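Local coordinates for protein 2-dehydropantoate 2-reductase (PDB 3HN2) that probably catalyses the NADPH-dependent reduction of ketopantoate to pantoate, the second of two steps from 3-methyl-2-oxobutanoate in pantothenate biosynthesis, at residues E260-R263 with E264-R267; I274-T277 with P278-Y281. All coordinates share one frame; numbering follows the deposited sequence.

Contact 1: residues E260-R263 with E264-R267; sequences EIDR and EEGR
A Schellman motif ends helix 258-264, and across it R267 turns back onto D262. G266, the C-prime residue with positive phi, reverses the chain so that R267 N reaches D262 O at 2.9 Å, in the plane of that carbonyl, while G266 N gives a weak bond to R263 O. Just before the cap, regular i to i+4 bonds persist, E264 N to E260 O and E265 N to I261 O.

A salt bridge closes the same turn through side chains. R267 NH2 donates to D262 OD1 at 2.9 Å with an N-H...O angle of 159°; the oxygen sits at the guanidinium edge, essentially in its plane, although the carboxylate is turned 76° against it. Chi1 (89°) sets R267 CG between the backbone N and the carbonyl carbon, 3.8 Å from D262 CB, and the bends at chi2 and chi3 bring NH2 round to OD1. The same NH2 meets E265 OE1 at 3.0 Å, so one nitrogen serves two carboxylates whose oxygens, D262 OD1 and E265 OE1, are 4.3 Å apart. A leucine in place of R267 would probably leave these two acidic groups facing each other without the shared cation and free the D262 carboxylate to turn.

E264 OE2 approaches E260 CG at 4.2 Å, but its salt bridge is to K256. The R263 guanidinium is bonded outside the turn, NE to A198 O and NH2 to L199 O. Backbone capping and a shared cation thus act on the same turn, and the arginine is likely to offset part of the repulsion between D262 and E265.

Contact 2: residues I274-T277 with P278-Y281; sequences IFRT and PLAY
T277 holds CG2 anti to its backbone N and OG1 beside that N (chi1 -52°), a setting that sends the methyl along the helix toward Y281 and the hydroxyl back to A272 O, with which OG1 is hydrogen-bonded. The tyrosine, its chi1 at -91°, lies alongside the threonine and points the same way: T277 CG2 touches Y281 CE2 at 3.7 Å. Y281 CD2 also passes close to T277 O, the carbonyl that accepts Y281 N at 2.8 Å.

P278 interrupts the backbone ladder. Having no N-H, it cannot bond to I274 O, and its ring occupies that place instead, with P278 CG 3.2 Å from I274 O. The helix is kinked here, following a wider pi-type turn at 274-276. Past the proline, L279, A280 and Y281 all make their i to i+4 bonds: L279 N reaches F275 O at 3.0 Å (N-H...O angle 161°), and A280 N bonds to R276 O.

L279 lies over the preceding turn, its CB 3.3 Å from F275 O, while its CD1 approaches R276 NH1 at 3.9 Å, oblique to the guanidinium. The arginine's polar end is engaged elsewhere: NH2 forms a salt bridge with E300 and a weak hydrogen bond to T297.

These residues divide helix 271-284 among its neighbours in the C-terminal domain. I274, F275 and P278 pack on helix 179-200, through I191, W184 and L187; F275, R276 and L279 meet helix 290-302 at A296, V292 and E293. Toward the loop that follows strand 98-101, the side chains of T277, P278 and Y281 touch L106, so the kinked helix touches two helices of the C-terminal part and a loop of the Rossmann-type part.

In the fold
Contacts 1 and 2 follow in series along the chain, the first closing helix 258-264 and the second lying within helix 271-284. Their centres are 21 Å apart and their nearest atoms about 8 Å, so they do not touch. Both belong to the C-terminal family region, yet each also looks toward the Rossmann-type part: in contact 1 the side chain of R267 lies near, without touching, the glycine-rich turn of G9, G11 and G14, a pattern consistent with NADP binding, whereas contact 2 meets L106. Helix 179-200 is a common neighbour: contact 1 meets its C-terminal end, contact 2 its middle and earlier turns.

Contact 1: residues E260-R263 with E264-R267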
ATOM      1  N   GLU A 260       2.782  11.061  14.242  1.00 52.11           N
ATOM      2  CA  GLU A 260       1.804  10.607  15.226  1.00 49.91           C
ATOM      3  C   GLU A 260       2.493   9.837  16.357  1.00 53.26           C
ATOM      4  O   GLU A 260       2.164  10.020  17.532  1.00 54.20           O
ATOM      5  CB  GLU A 260       0.727   9.744  14.553  1.00 48.99           C
ATOM      6  CG  GLU A 260      -0.353   9.228  15.512  1.00 47.22           C
ATOM      7  CD  GLU A 260      -1.451   8.421  14.834  1.00 55.41           C
ATOM      8  OE1 GLU A 260      -1.356   8.147  13.617  1.00 46.28           O
ATOM      9  OE2 GLU A 260      -2.417   8.053  15.537  1.00 66.46           O
ATOM     10  N   ILE A 261       3.452   8.990  15.985  1.00 56.81           N
ATOM     11  CA  ILE A 261       4.256   8.217  16.937  1.00 60.37           C
ATOM     12  C   ILE A 261       5.048   9.152  17.854  1.00 58.82           C
ATOM     13  O   ILE A 261       5.083   8.955  19.070  1.00 58.76           O
ATOM     14  CB  ILE A 261       5.208   7.213  16.204  1.00 61.72           C
ATOM     15  CG1 ILE A 261       4.417   6.219  15.336  1.00 53.67           C
ATOM     16  CG2 ILE A 261       6.124   6.474  17.193  1.00 65.97           C
ATOM     17  CD1 ILE A 261       3.389   5.365  16.085  1.00 60.75           C
ATOM     18  N   ASP A 262       5.648  10.182  17.261  1.00 59.24           N
ATOM     19  CA  ASP A 262       6.373  11.210  18.007  1.00 65.96           C
ATOM     20  C   ASP A 262       5.470  11.988  18.975  1.00 67.34           C
ATOM     21  O   ASP A 262       5.896  12.348  20.075  1.00 71.95           O
ATOM     22  CB  ASP A 262       7.069  12.176  17.043  1.00 66.89           C
ATOM     23  CG  ASP A 262       8.216  11.530  16.280  1.00 79.07           C
ATOM     24  OD1 ASP A 262       8.965  10.723  16.872  1.00 90.54           O
ATOM     25  OD2 ASP A 262       8.380  11.845  15.081  1.00 85.87           O
ATOM     26  N   ARG A 263       4.231  12.236  18.552  1.00 66.15           N
ATOM     27  CA  ARG A 263       3.204  12.869  19.382  1.00 66.13           C
ATOM     28  C   ARG A 263       2.836  11.984  20.581  1.00 68.08           C
ATOM     29  O   ARG A 263       2.736  12.480  21.707  1.00 69.42           O
ATOM     30  CB  ARG A 263       1.969  13.182  18.527  1.00 65.48           C
ATOM     31  CG  ARG A 263       0.731  13.664  19.276  1.00 68.43           C
ATOM     32  CD  ARG A 263       0.546  15.155  19.124  1.00 61.21           C
ATOM     33  NE  ARG A 263      -0.845  15.503  18.832  1.00 69.43           N
ATOM     34  CZ  ARG A 263      -1.652  16.181  19.643  1.00 59.97           C
ATOM     35  NH1 ARG A 263      -1.218  16.612  20.821  1.00 61.53           N
ATOM     36  NH2 ARG A 263      -2.898  16.434  19.268  1.00 49.70           N
ATOM     37  N   GLU A 264       2.654  10.685  20.329  1.00 66.03           N
ATOM     38  CA  GLU A 264       2.361   9.695  21.375  1.00 64.24           C
ATOM     39  C   GLU A 264       3.461   9.573  22.434  1.00 67.74           C
ATOM     40  O   GLU A 264       3.171   9.454  23.626  1.00 66.19           O
ATOM     41  CB  GLU A 264       2.105   8.322  20.757  1.00 65.28           C
ATOM     42  CG  GLU A 264       0.656   8.052  20.379  1.00 55.25           C
ATOM     43  CD  GLU A 264       0.465   6.660  19.810  1.00 57.55           C
ATOM     44  OE1 GLU A 264       0.901   5.686  20.458  1.00 73.28           O
ATOM     45  OE2 GLU A 264      -0.114   6.538  18.712  1.00 59.23           O
ATOM     46  N   GLU A 265       4.716   9.606  21.985  1.00 70.19           N
ATOM     47  CA  GLU A 265       5.880   9.548  22.877  1.00 70.81           C
ATOM     48  C   GLU A 265       6.221  10.917  23.469  1.00 71.20           C
ATOM     49  O   GLU A 265       7.082  11.022  24.345  1.00 76.48           O
ATOM     50  CB  GLU A 265       7.099   8.981  22.144  1.00 68.60           C
ATOM     51  CG  GLU A 265       7.008   7.496  21.794  1.00 68.04           C
ATOM     52  CD  GLU A 265       8.131   7.022  20.872  1.00 78.76           C
ATOM     53  OE1 GLU A 265       8.686   7.846  20.109  1.00 90.61           O
ATOM     54  OE2 GLU A 265       8.452   5.813  20.906  1.00 82.37           O
ATOM     55  N   GLY A 266       5.555  11.960  22.978  1.00 66.17           N
ATOM     56  CA  GLY A 266       5.723  13.311  23.500  1.00 63.20           C
ATOM     57  C   GLY A 266       7.024  13.991  23.115  1.00 65.65           C
ATOM     58  O   GLY A 266       7.428  14.963  23.752  1.00 65.44           O
ATOM     59  N   ARG A 267       7.686  13.483  22.078  1.00 68.18           N
ATOM     60  CA  ARG A 267       8.902  14.114  21.572  1.00 70.36           C
ATOM     61  C   ARG A 267       8.526  15.150  20.501  1.00 68.09           C
ATOM     62  O   ARG A 267       7.434  15.059  19.928  1.00 68.40           O
ATOM     63  CB  ARG A 267       9.905  13.060  21.067  1.00 75.22           C
ATOM     64  CG  ARG A 267       9.780  12.659  19.608  1.00 91.62           C
ATOM     65  CD  ARG A 267      11.140  12.289  19.009  1.00106.28           C
ATOM     66  NE  ARG A 267      11.840  11.258  19.777  1.00118.30           N
ATOM     67  CZ  ARG A 267      11.668   9.946  19.624  1.00124.35           C
ATOM     68  NH1 ARG A 267      12.359   9.099  20.377  1.00125.99           N
ATOM     69  NH2 ARG A 267      10.810   9.473  18.729  1.00124.06           N
TER

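Contact 2: residues I274-T277 with P278-Y281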
ATOM      1  N   ILE A 274       8.621  19.902   7.309  1.00 36.10           N
ATOM      2  CA  ILE A 274       7.497  19.330   6.562  1.00 38.67           C
ATOM      3  C   ILE A 274       6.464  20.391   6.123  1.00 41.66           C
ATOM      4  O   ILE A 274       5.958  20.340   4.997  1.00 36.38           O
ATOM      5  CB  ILE A 274       6.828  18.149   7.338  1.00 42.07           C
ATOM      6  CG1 ILE A 274       7.839  17.017   7.567  1.00 37.43           C
ATOM      7  CG2 ILE A 274       5.620  17.596   6.587  1.00 36.44           C
ATOM      8  CD1 ILE A 274       7.449  16.055   8.681  1.00 50.93           C
ATOM      9  N   PHE A 275       6.186  21.363   6.993  1.00 46.45           N
ATOM     10  CA  PHE A 275       5.088  22.309   6.763  1.00 43.88           C
ATOM     11  C   PHE A 275       5.513  23.753   6.516  1.00 47.28           C
ATOM     12  O   PHE A 275       5.121  24.346   5.512  1.00 51.76           O
ATOM     13  CB  PHE A 275       4.109  22.291   7.936  1.00 44.21           C
ATOM     14  CG  PHE A 275       3.329  21.024   8.068  1.00 42.94           C
ATOM     15  CD1 PHE A 275       2.077  20.903   7.477  1.00 43.80           C
ATOM     16  CD2 PHE A 275       3.820  19.963   8.820  1.00 59.59           C
ATOM     17  CE1 PHE A 275       1.331  19.737   7.622  1.00 46.92           C
ATOM     18  CE2 PHE A 275       3.084  18.786   8.962  1.00 56.09           C
ATOM     19  CZ  PHE A 275       1.840  18.677   8.359  1.00 40.32           C
ATOM     20  N   ARG A 276       6.287  24.327   7.434  1.00 48.27           N
ATOM     21  CA  ARG A 276       6.562  25.770   7.383  1.00 47.71           C
ATOM     22  C   ARG A 276       7.511  26.176   6.255  1.00 46.29           C
ATOM     23  O   ARG A 276       7.338  27.240   5.658  1.00 39.41           O
ATOM     24  CB  ARG A 276       7.022  26.315   8.741  1.00 41.60           C
ATOM     25  CG  ARG A 276       5.910  26.399   9.791  1.00 31.29           C
ATOM     26  CD  ARG A 276       4.864  27.448   9.415  1.00 52.11           C
ATOM     27  NE  ARG A 276       3.726  27.480  10.331  1.00 40.55           N
ATOM     28  CZ  ARG A 276       2.571  28.088  10.068  1.00 54.76           C
ATOM     29  NH1 ARG A 276       2.412  28.720   8.912  1.00 40.18           N
ATOM     30  NH2 ARG A 276       1.574  28.067  10.957  1.00 28.62           N
ATOM     31  N   THR A 277       8.478  25.307   5.956  1.00 48.04           N
ATOM     32  CA  THR A 277       9.402  25.491   4.822  1.00 45.71           C
ATOM     33  C   THR A 277       8.705  25.408   3.444  1.00 45.68           C
ATOM     34  O   THR A 277       8.910  26.305   2.620  1.00 46.41           O
ATOM     35  CB  THR A 277      10.647  24.538   4.902  1.00 36.61           C
ATOM     36  OG1 THR A 277      11.274  24.661   6.186  1.00 41.01           O
ATOM     37  CG2 THR A 277      11.657  24.862   3.829  1.00 50.83           C
ATOM     38  N   PRO A 278       7.909  24.339   3.169  1.00 40.37           N
ATOM     39  CA  PRO A 278       7.122  24.368   1.933  1.00 39.25           C
ATOM     40  C   PRO A 278       6.156  25.537   1.816  1.00 45.97           C
ATOM     41  O   PRO A 278       6.062  26.125   0.737  1.00 51.06           O
ATOM     42  CB  PRO A 278       6.357  23.044   1.981  1.00 43.26           C
ATOM     43  CG  PRO A 278       7.264  22.162   2.712  1.00 45.63           C
ATOM     44  CD  PRO A 278       7.745  23.034   3.832  1.00 38.00           C
ATOM     45  N   LEU A 279       5.463  25.875   2.906  1.00 50.60           N
ATOM     46  CA  LEU A 279       4.560  27.033   2.930  1.00 45.12           C
ATOM     47  C   LEU A 279       5.332  28.310   2.611  1.00 37.58           C
ATOM     48  O   LEU A 279       4.847  29.139   1.840  1.00 37.99           O
ATOM     49  CB  LEU A 279       3.823  27.159   4.270  1.00 25.61           C
ATOM     50  CG  LEU A 279       2.568  26.312   4.485  1.00 70.60           C
ATOM     51  CD1 LEU A 279       2.206  26.209   5.964  1.00 73.03           C
ATOM     52  CD2 LEU A 279       1.399  26.858   3.690  1.00 71.37           C
ATOM     53  N   ALA A 280       6.526  28.444   3.195  1.00 38.07           N
ATOM     54  CA  ALA A 280       7.478  29.507   2.827  1.00 38.57           C
ATOM     55  C   ALA A 280       7.781  29.509   1.336  1.00 38.02           C
ATOM     56  O   ALA A 280       7.657  30.550   0.689  1.00 49.56           O
ATOM     57  CB  ALA A 280       8.784  29.394   3.634  1.00 37.45           C
ATOM     58  N   TYR A 281       8.141  28.342   0.797  1.00 42.87           N
ATOM     59  CA  TYR A 281       8.470  28.192  -0.628  1.00 44.20           C
ATOM     60  C   TYR A 281       7.326  28.546  -1.574  1.00 49.44           C
ATOM     61  O   TYR A 281       7.558  29.087  -2.654  1.00 55.20           O
ATOM     62  CB  TYR A 281       8.995  26.785  -0.931  1.00 47.30           C
ATOM     63  CG  TYR A 281      10.501  26.648  -0.821  1.00 58.90           C
ATOM     64  CD1 TYR A 281      11.347  27.202  -1.785  1.00 63.56           C
ATOM     65  CD2 TYR A 281      11.080  25.962   0.242  1.00 67.96           C
ATOM     66  CE1 TYR A 281      12.730  27.077  -1.683  1.00 74.22           C
ATOM     67  CE2 TYR A 281      12.460  25.828   0.352  1.00 68.32           C
ATOM     68  CZ  TYR A 281      13.277  26.388  -0.611  1.00 74.56           C
ATOM     69  OH  TYR A 281      14.642  26.252  -0.501  1.00 73.03           O
TER